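Local coordinates for protein tryptophan halogenase (Shewanella frigidimarina, PDB 2PYX) that probably acts as a flavin-dependent halogenase of the tryptophan halogenase family, binding FAD and using monooxygenase-type chemistry to prepare a halogenating species, at residues A23-A28 and R67-K72; E29-K34 and H39-N44; I73-N78 and T182-Q187. All coordinates share one frame; numbering follows the deposited sequence.

Contact 1. Residues A23-A28 and R67-K72; sequences AGLLAA and RSTLSK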
loop_
_atom_site.group_PDB
_atom_site.type_symbol
_atom_site.label_atom_id
_atom_site.label_comp_id
_atom_site.label_asym_id
_atom_site.label_seq_id
_atom_site.Cartn_x
_atom_site.Cartn_y
_atom_site.Cartn_z
ATOM N N ALA A 23 5.775 16.650 -0.064
ATOM C CA ALA A 23 5.894 18.023 0.419
ATOM C C ALA A 23 5.674 18.108 1.920
ATOM O O ALA A 23 6.430 18.748 2.645
ATOM C CB ALA A 23 4.896 18.905 -0.306
ATOM N N GLY A 24 4.631 17.436 2.398
ATOM C CA GLY A 24 4.281 17.498 3.809
ATOM C C GLY A 24 5.304 16.869 4.717
ATOM O O GLY A 24 5.672 17.410 5.769
ATOM N N LEU A 25 5.776 15.685 4.316
ATOM C CA LEU A 25 6.776 14.989 5.128
ATOM C C LEU A 25 8.107 15.776 5.178
ATOM O O LEU A 25 8.730 15.878 6.215
ATOM C CB LEU A 25 6.980 13.554 4.667
ATOM C CG LEU A 25 5.820 12.617 4.996
ATOM C CD1 LEU A 25 6.098 11.279 4.310
ATOM C CD2 LEU A 25 5.628 12.441 6.492
ATOM N N LEU A 26 8.529 16.321 4.043
ATOM C CA LEU A 26 9.742 17.132 4.027
ATOM C C LEU A 26 9.599 18.385 4.910
ATOM O O LEU A 26 10.479 18.670 5.708
ATOM C CB LEU A 26 10.086 17.591 2.600
ATOM C CG LEU A 26 10.657 16.491 1.708
ATOM C CD1 LEU A 26 10.778 17.025 0.280
ATOM C CD2 LEU A 26 11.999 15.984 2.190
ATOM N N ALA A 27 8.498 19.125 4.731
ATOM C CA ALA A 27 8.310 20.372 5.471
ATOM C C ALA A 27 8.198 20.088 6.955
ATOM O O ALA A 27 8.788 20.782 7.777
ATOM C CB ALA A 27 7.055 21.102 4.976
ATOM N N ALA A 28 7.436 19.061 7.317
ATOM C CA ALA A 28 7.233 18.766 8.729
ATOM C C ALA A 28 8.559 18.368 9.399
ATOM O O ALA A 28 8.851 18.756 10.553
ATOM C CB ALA A 28 6.177 17.688 8.917
ATOM N N ARG A 67 -1.163 6.137 9.363
ATOM C CA ARG A 67 -1.443 6.828 10.638
ATOM C C ARG A 67 -0.267 7.709 11.056
ATOM O O ARG A 67 -0.452 8.878 11.473
ATOM C CB ARG A 67 -1.784 5.826 11.749
ATOM C CG ARG A 67 -3.034 4.991 11.535
ATOM C CD ARG A 67 -3.335 4.037 12.714
ATOM N NE ARG A 67 -2.286 3.041 12.841
ATOM C CZ ARG A 67 -1.228 3.133 13.639
ATOM N NH1 ARG A 67 -1.104 4.146 14.471
ATOM N NH2 ARG A 67 -0.306 2.184 13.616
ATOM N N SER A 68 0.941 7.160 10.899
ATOM C CA SER A 68 2.162 7.889 11.238
ATOM C C SER A 68 2.426 9.037 10.276
ATOM O O SER A 68 2.760 10.118 10.702
ATOM C CB SER A 68 3.365 6.956 11.309
ATOM O OG SER A 68 4.540 7.701 11.540
ATOM N N THR A 69 2.260 8.782 8.977
ATOM C CA THR A 69 2.431 9.846 7.990
ATOM C C THR A 69 1.509 11.025 8.276
ATOM O O THR A 69 1.936 12.185 8.263
ATOM C CB THR A 69 2.183 9.260 6.605
ATOM O OG1 THR A 69 3.189 8.311 6.337
ATOM C CG2 THR A 69 2.225 10.290 5.526
ATOM N N LEU A 70 0.235 10.733 8.510
ATOM C CA LEU A 70 -0.740 11.807 8.792
ATOM C C LEU A 70 -0.352 12.579 10.059
ATOM O O LEU A 70 -0.370 13.805 10.118
ATOM C CB LEU A 70 -2.134 11.200 8.961
ATOM C CG LEU A 70 -2.809 10.718 7.678
ATOM C CD1 LEU A 70 -4.050 9.906 8.040
ATOM C CD2 LEU A 70 -3.145 11.857 6.727
ATOM N N SER A 71 0.001 11.842 11.087
ATOM C CA SER A 71 0.382 12.477 12.334
ATOM C C SER A 71 1.634 13.369 12.185
ATOM O O SER A 71 1.667 14.525 12.650
ATOM C CB SER A 71 0.680 11.388 13.359
ATOM O OG SER A 71 1.037 11.966 14.612
ATOM N N LYS A 72 2.652 12.860 11.486
ATOM C CA LYS A 72 3.870 13.634 11.221
ATOM C C LYS A 72 3.599 14.889 10.398
ATOM O O LYS A 72 4.146 15.963 10.699
ATOM C CB LYS A 72 4.899 12.773 10.515
ATOM C CG LYS A 72 5.567 11.722 11.381
ATOM C CD LYS A 72 6.688 11.038 10.644
ATOM C CE LYS A 72 6.192 10.147 9.501
ATOM N NZ LYS A 72 7.325 9.566 8.741
#
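Leu25 reaches from one helix to the side chains of Thr69 and Lys72 on another, and its CD2 methyl does most of the touching. That methyl lies 3.8 Å from Lys72 CE and 4.1 Å from Thr69 CG2, while CD1 of the same leucine also comes near the threonine methyl. Leu25 and Thr69 meet at about a right angle, methyl against methyl; the lysine is met along its aliphatic part. A second touch is shorter: the CB of Ala28 sits 3.2 Å from the carbonyl O of Lys72. Ala28 and Lys72 are also the residues whose CA atoms are nearest between the two segments, 6.6 Å apart. Helix 16-31 is the one that follows strand 9-13 and the glycine-rich turn, predicted to bind FAD, of a Rossmann-type fold, and it crosses helix 65-73 at 55° with the short axes 9.8 Å apart. The contact is mainly van der Waals packing and small, burying 183 Å² in all. Threonine orientation explains its split role: CG2 stands anti to the backbone N and faces Leu25, whereas OG1 (chi1 -65°) is hydrogen-bonded to Glu369 of helix 363-377. Lys72 bends at chi3 (-69°), which brings CE to the CD2 methyl of Leu25; its NZ and Thr69 OG1 both hydrogen-bond a tetraethylene glycol molecule, probably from the crystallisation liquor. Helix 363-377 adds Ala372 against Leu25 and Ser373 against Lys72, while Leu26 of helix 16-31 packs on Ile10 of strand 9-13.

Contact 2. Residues E29-K34 and H39-N44; sequences EHNVDK and HSPKLN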
loop_
_atom_site.group_PDB
_atom_site.type_symbol
_atom_site.label_atom_id
_atom_site.label_comp_id
_atom_site.label_asym_id
_atom_site.label_seq_id
_atom_site.Cartn_x
_atom_site.Cartn_y
_atom_site.Cartn_z
ATOM N N GLU A 29 9.371 17.578 8.706
ATOM C CA GLU A 29 10.624 17.088 9.287
ATOM C C GLU A 29 11.657 18.197 9.464
ATOM O O GLU A 29 12.365 18.187 10.462
ATOM C CB GLU A 29 11.206 15.926 8.465
ATOM C CG GLU A 29 12.537 15.410 8.917
ATOM C CD GLU A 29 12.522 14.744 10.278
ATOM O OE1 GLU A 29 11.458 14.592 10.918
ATOM O OE2 GLU A 29 13.620 14.372 10.734
ATOM N N HIS A 30 11.740 19.122 8.504
ATOM C CA HIS A 30 12.836 20.107 8.515
ATOM C C HIS A 30 12.465 21.530 8.918
ATOM O O HIS A 30 13.319 22.266 9.407
ATOM C CB HIS A 30 13.517 20.128 7.147
ATOM C CG HIS A 30 14.247 18.852 6.880
ATOM N ND1 HIS A 30 15.482 18.581 7.423
ATOM C CD2 HIS A 30 13.849 17.728 6.242
ATOM C CE1 HIS A 30 15.837 17.353 7.083
ATOM N NE2 HIS A 30 14.853 16.799 6.393
ATOM N N ASN A 31 11.205 21.884 8.726
ATOM C CA ASN A 31 10.745 23.275 8.846
ATOM C C ASN A 31 9.818 23.580 10.023
ATOM O O ASN A 31 9.492 24.743 10.230
ATOM C CB ASN A 31 10.074 23.690 7.542
ATOM C CG ASN A 31 11.050 23.781 6.379
ATOM O OD1 ASN A 31 12.266 23.568 6.545
ATOM N ND2 ASN A 31 10.535 24.146 5.193
ATOM N N VAL A 32 9.419 22.556 10.783
ATOM C CA VAL A 32 8.389 22.669 11.845
ATOM C C VAL A 32 8.910 22.063 13.154
ATOM O O VAL A 32 9.587 21.025 13.155
ATOM C CB VAL A 32 7.119 21.921 11.440
ATOM C CG1 VAL A 32 6.096 21.944 12.552
ATOM C CG2 VAL A 32 6.561 22.495 10.191
ATOM N N ASP A 33 8.625 22.731 14.271
ATOM C CA ASP A 33 8.932 22.241 15.613
ATOM C C ASP A 33 7.673 22.477 16.439
ATOM O O ASP A 33 7.157 23.593 16.486
ATOM C CB ASP A 33 10.129 22.974 16.233
ATOM C CG ASP A 33 10.642 22.329 17.549
ATOM O OD1 ASP A 33 10.560 21.056 17.656
ATOM O OD2 ASP A 33 11.204 23.031 18.435
ATOM N N LYS A 34 7.185 21.409 17.065
ATOM C CA LYS A 34 5.984 21.457 17.924
ATOM C C LYS A 34 4.826 22.131 17.208
ATOM O O LYS A 34 4.126 22.972 17.791
ATOM C CB LYS A 34 6.288 22.193 19.222
ATOM C CG LYS A 34 7.391 21.604 20.083
ATOM C CD LYS A 34 7.818 22.609 21.175
ATOM N N HIS A 39 10.466 30.612 11.227
ATOM C CA HIS A 39 10.464 31.938 10.619
ATOM C C HIS A 39 11.373 31.962 9.404
ATOM O O HIS A 39 11.046 32.554 8.378
ATOM C CB HIS A 39 10.917 32.987 11.648
ATOM N N SER A 40 12.518 31.303 9.508
ATOM C CA SER A 40 13.417 31.196 8.365
ATOM C C SER A 40 13.741 29.710 8.182
ATOM O O SER A 40 14.696 29.192 8.753
ATOM C CB SER A 40 14.686 32.016 8.567
ATOM O OG SER A 40 15.448 32.009 7.366
ATOM N N PRO A 41 12.916 29.022 7.408
ATOM C CA PRO A 41 13.025 27.561 7.414
ATOM C C PRO A 41 14.185 27.031 6.589
ATOM O O PRO A 41 14.663 27.689 5.661
ATOM C CB PRO A 41 11.712 27.126 6.796
ATOM C CG PRO A 41 11.347 28.222 5.890
ATOM C CD PRO A 41 11.841 29.487 6.512
ATOM N N LYS A 42 14.610 25.820 6.938
ATOM C CA LYS A 42 15.682 25.177 6.224
ATOM C C LYS A 42 15.401 25.019 4.741
ATOM O O LYS A 42 16.254 25.362 3.900
ATOM C CB LYS A 42 15.978 23.786 6.819
ATOM C CG LYS A 42 17.240 23.148 6.258
ATOM C CD LYS A 42 17.410 21.700 6.690
ATOM C CE LYS A 42 17.560 21.521 8.145
ATOM N NZ LYS A 42 17.777 20.048 8.506
ATOM N N LEU A 43 14.251 24.423 4.414
ATOM C CA LEU A 43 13.958 24.020 3.065
ATOM C C LEU A 43 12.972 24.974 2.416
ATOM O O LEU A 43 11.975 25.373 3.037
ATOM C CB LEU A 43 13.310 22.627 2.998
ATOM C CG LEU A 43 14.129 21.483 3.594
ATOM C CD1 LEU A 43 13.380 20.188 3.370
ATOM C CD2 LEU A 43 15.519 21.416 3.006
ATOM N N ASN A 44 13.236 25.259 1.155
ATOM C CA ASN A 44 12.331 26.026 0.313
ATOM C C ASN A 44 11.743 25.041 -0.677
ATOM O O ASN A 44 12.406 24.615 -1.629
ATOM C CB ASN A 44 13.064 27.163 -0.409
ATOM C CG ASN A 44 12.117 28.050 -1.221
ATOM O OD1 ASN A 44 10.950 28.198 -0.881
ATOM N ND2 ASN A 44 12.630 28.624 -2.313
HETATM O O HOH W 1 13.752 24.934 9.565
HETATM O O HOH W 2 15.567 21.130 10.758
#
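The last turn of helix 16-31 meets an irregular strip of chain that returns toward strand 44-49, Asn31 and Pro41 lying closest with their CA atoms 5.1 Å apart. Asn31 turns its amide to the backbone of Leu43 and uses both ends of it. Its OD1 accepts from Leu43 N at 3.0 Å, in the carbonyl plane and on a lone pair, with a nearly straight N-H...O angle of 170°. Its ND2 donates to Leu43 O at 2.9 Å, a more bent bond. This pair fixes the rotation of the amide, and Pro41 CB rests 3.4 Å from Asn31 CG. Beside it, Lys42 folds at chi3 (-63°) to bring NZ to the edge of the His30 ring, donating to ND1 at 2.9 Å; His30 NE2 is hydrogen-bonded to Ala376 O, so both ring nitrogens are engaged. Leu43 CD1 packs on His30 CB at 3.8 Å. One water accepts from the backbone N of Lys42 and donates to His30 O, 2.7 Å away. The two hydrogen bonds of the amide, in which an asparagine imitates a backbone partner, tie the C-terminal part of helix 16-31 to the approach to the second parallel strand of a Rossmann-type beta-alpha-beta unit, beyond a small hairpin of strands 32-33 and 36-37.

Contact 3. Residues I73-N78 and T182-Q187; sequences IGIDEN and TEHCTQ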
loop_
_atom_site.group_PDB
_atom_site.type_symbol
_atom_site.label_atom_id
_atom_site.label_comp_id
_atom_site.label_asym_id
_atom_site.label_seq_id
_atom_site.Cartn_x
_atom_site.Cartn_y
_atom_site.Cartn_z
ATOM N N ILE A 73 2.734 14.784 9.404
ATOM C CA ILE A 73 2.366 15.962 8.595
ATOM C C ILE A 73 1.586 16.975 9.407
ATOM O O ILE A 73 1.680 18.179 9.149
ATOM C CB ILE A 73 1.576 15.531 7.352
ATOM C CG1 ILE A 73 2.492 14.712 6.430
ATOM C CG2 ILE A 73 0.979 16.703 6.596
ATOM C CD1 ILE A 73 1.860 14.171 5.177
ATOM N N GLY A 74 0.829 16.490 10.389
ATOM C CA GLY A 74 0.081 17.331 11.293
ATOM C C GLY A 74 -1.403 17.390 11.023
ATOM O O GLY A 74 -2.072 18.368 11.403
ATOM N N ILE A 75 -1.931 16.361 10.366
ATOM C CA ILE A 75 -3.351 16.247 10.042
ATOM C C ILE A 75 -4.097 15.607 11.214
ATOM O O ILE A 75 -3.638 14.621 11.824
ATOM C CB ILE A 75 -3.572 15.395 8.748
ATOM C CG1 ILE A 75 -2.798 15.975 7.559
ATOM C CG2 ILE A 75 -5.059 15.289 8.423
ATOM C CD1 ILE A 75 -3.067 17.358 7.247
ATOM N N ASP A 76 -5.231 16.218 11.555
ATOM C CA ASP A 76 -6.131 15.712 12.581
ATOM C C ASP A 76 -6.923 14.525 11.997
ATOM O O ASP A 76 -7.428 14.598 10.880
ATOM C CB ASP A 76 -7.039 16.871 13.010
ATOM C CG ASP A 76 -8.104 16.467 14.001
ATOM O OD1 ASP A 76 -9.066 15.756 13.614
ATOM O OD2 ASP A 76 -8.005 16.911 15.170
ATOM N N GLU A 77 -7.030 13.429 12.752
ATOM C CA GLU A 77 -7.652 12.225 12.227
ATOM C C GLU A 77 -9.106 12.449 11.899
ATOM O O GLU A 77 -9.638 11.896 10.930
ATOM C CB GLU A 77 -7.528 11.027 13.173
ATOM C CG GLU A 77 -7.852 9.724 12.416
ATOM C CD GLU A 77 -7.695 8.447 13.237
ATOM O OE1 GLU A 77 -7.777 8.486 14.485
ATOM O OE2 GLU A 77 -7.465 7.355 12.642
ATOM N N ASN A 78 -9.798 13.225 12.737
ATOM C CA ASN A 78 -11.210 13.487 12.441
ATOM C C ASN A 78 -11.362 14.262 11.129
ATOM O O ASN A 78 -12.213 13.929 10.295
ATOM C CB ASN A 78 -11.897 14.217 13.599
ATOM C CG ASN A 78 -11.806 13.444 14.900
ATOM O OD1 ASN A 78 -12.027 12.230 14.928
ATOM N ND2 ASN A 78 -11.501 14.153 15.998
ATOM N N THR A 182 -3.048 19.556 -0.083
ATOM C CA THR A 182 -2.707 20.807 -0.747
ATOM C C THR A 182 -2.982 21.981 0.183
ATOM O O THR A 182 -2.162 22.872 0.343
ATOM C CB THR A 182 -3.577 20.978 -1.996
ATOM O OG1 THR A 182 -3.267 19.952 -2.966
ATOM C CG2 THR A 182 -3.364 22.372 -2.617
ATOM N N GLU A 183 -4.169 21.929 0.792
ATOM C CA GLU A 183 -4.588 22.971 1.743
ATOM C C GLU A 183 -3.659 23.019 2.950
ATOM O O GLU A 183 -3.146 24.066 3.304
ATOM C CB GLU A 183 -6.046 22.737 2.194
ATOM C CG GLU A 183 -7.042 22.854 1.065
ATOM C CD GLU A 183 -8.392 22.151 1.279
ATOM O OE1 GLU A 183 -8.605 21.438 2.307
ATOM O OE2 GLU A 183 -9.240 22.298 0.350
ATOM N N HIS A 184 -3.408 21.872 3.563
ATOM C CA HIS A 184 -2.555 21.853 4.724
ATOM C C HIS A 184 -1.137 22.298 4.402
ATOM O O HIS A 184 -0.538 23.105 5.118
ATOM C CB HIS A 184 -2.554 20.467 5.293
ATOM C CG HIS A 184 -1.727 20.326 6.520
ATOM N ND1 HIS A 184 -2.199 20.650 7.779
ATOM C CD2 HIS A 184 -0.457 19.889 6.689
ATOM C CE1 HIS A 184 -1.248 20.409 8.667
ATOM N NE2 HIS A 184 -0.179 19.954 8.032
ATOM N N CYS A 185 -0.570 21.773 3.326
ATOM C CA CYS A 185 0.833 22.055 3.045
ATOM C C CYS A 185 1.108 23.499 2.666
ATOM O O CYS A 185 2.129 24.068 3.016
ATOM C CB CYS A 185 1.363 21.181 1.923
ATOM S SG CYS A 185 1.546 19.427 2.428
ATOM N N THR A 186 0.176 24.094 1.911
ATOM C CA THR A 186 0.350 25.469 1.464
ATOM C C THR A 186 -0.008 26.480 2.547
ATOM O O THR A 186 0.670 27.513 2.690
ATOM C CB THR A 186 -0.440 25.771 0.172
ATOM O OG1 THR A 186 -1.827 25.604 0.402
ATOM C CG2 THR A 186 -0.006 24.850 -0.955
ATOM N N GLN A 187 -1.040 26.170 3.334
ATOM C CA GLN A 187 -1.540 27.150 4.331
ATOM C C GLN A 187 -0.910 27.029 5.712
ATOM O O GLN A 187 -0.849 28.003 6.455
ATOM C CB GLN A 187 -3.064 27.089 4.440
ATOM C CG GLN A 187 -3.792 27.267 3.068
ATOM C CD GLN A 187 -3.321 28.506 2.274
ATOM O OE1 GLN A 187 -3.546 29.647 2.706
ATOM N NE2 GLN A 187 -2.641 28.288 1.131
#
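A helix end is gripped here by a histidine: His184 NE2 donates to the carbonyl O of Ile73, the last helical residue before Gly74, at 2.8 Å. The bond is not an ideal one. Its N-H...O angle is 142°, and the donor stands above the carbonyl plane, 46° out of it, rather than on a lone pair. The same imidazole is held on one face by Ile75, whose CD1 methyl makes a CH-pi contact 3.5 Å from the ring centroid and lies nearest CG. Ile73 CG2 adds a further touch, 3.5 Å from CD2 of the ring. The histidine's extended first torsion (chi1 -179°) carries its ring out from helix 174-187 toward the turn. That turn is a Schellman motif with Gly74 at C-prime: Gly74 N pairs with Ser71 O and Ile75 N with Leu70 O. Gly74 adopts the positive phi that this C-prime position calls for, as glycine readily does. Beyond the turn, Asp76 takes the N-cap position of helix 77-83, its OD1 accepting a hydrogen bond from Asp79 N and a weak one from Asn78 N. The junction between helices 65-73 and 77-83 is thus held against helix 174-187, whose Thr182, Cys185 and Thr186 pack on Trp20 of helix 16-31, while Thr182 and Thr186 also touch His193 of strand 192-195.

Contacts 1 and 2 share helix 16-31, one on its flank and the other at its C-terminal end, whereas contact 3 takes up the chain where helix 65-73 ends and touches contact 1 through Leu25 and Ile73, among others. Contact 3 is buried; the others are partly buried, the centre of contact 2 lying about 28 Å from the centre of the chain, farther than those of the others. Chemistry changes with place: contact 1 relies on methyl and methylene packing, contact 2 on hydrogen bonds from an asparagine amide, a lysine amine and waters, and contact 3 on one imidazole that combines a hydrogen bond with nonpolar packing. Contacts 2 and 3 do not touch.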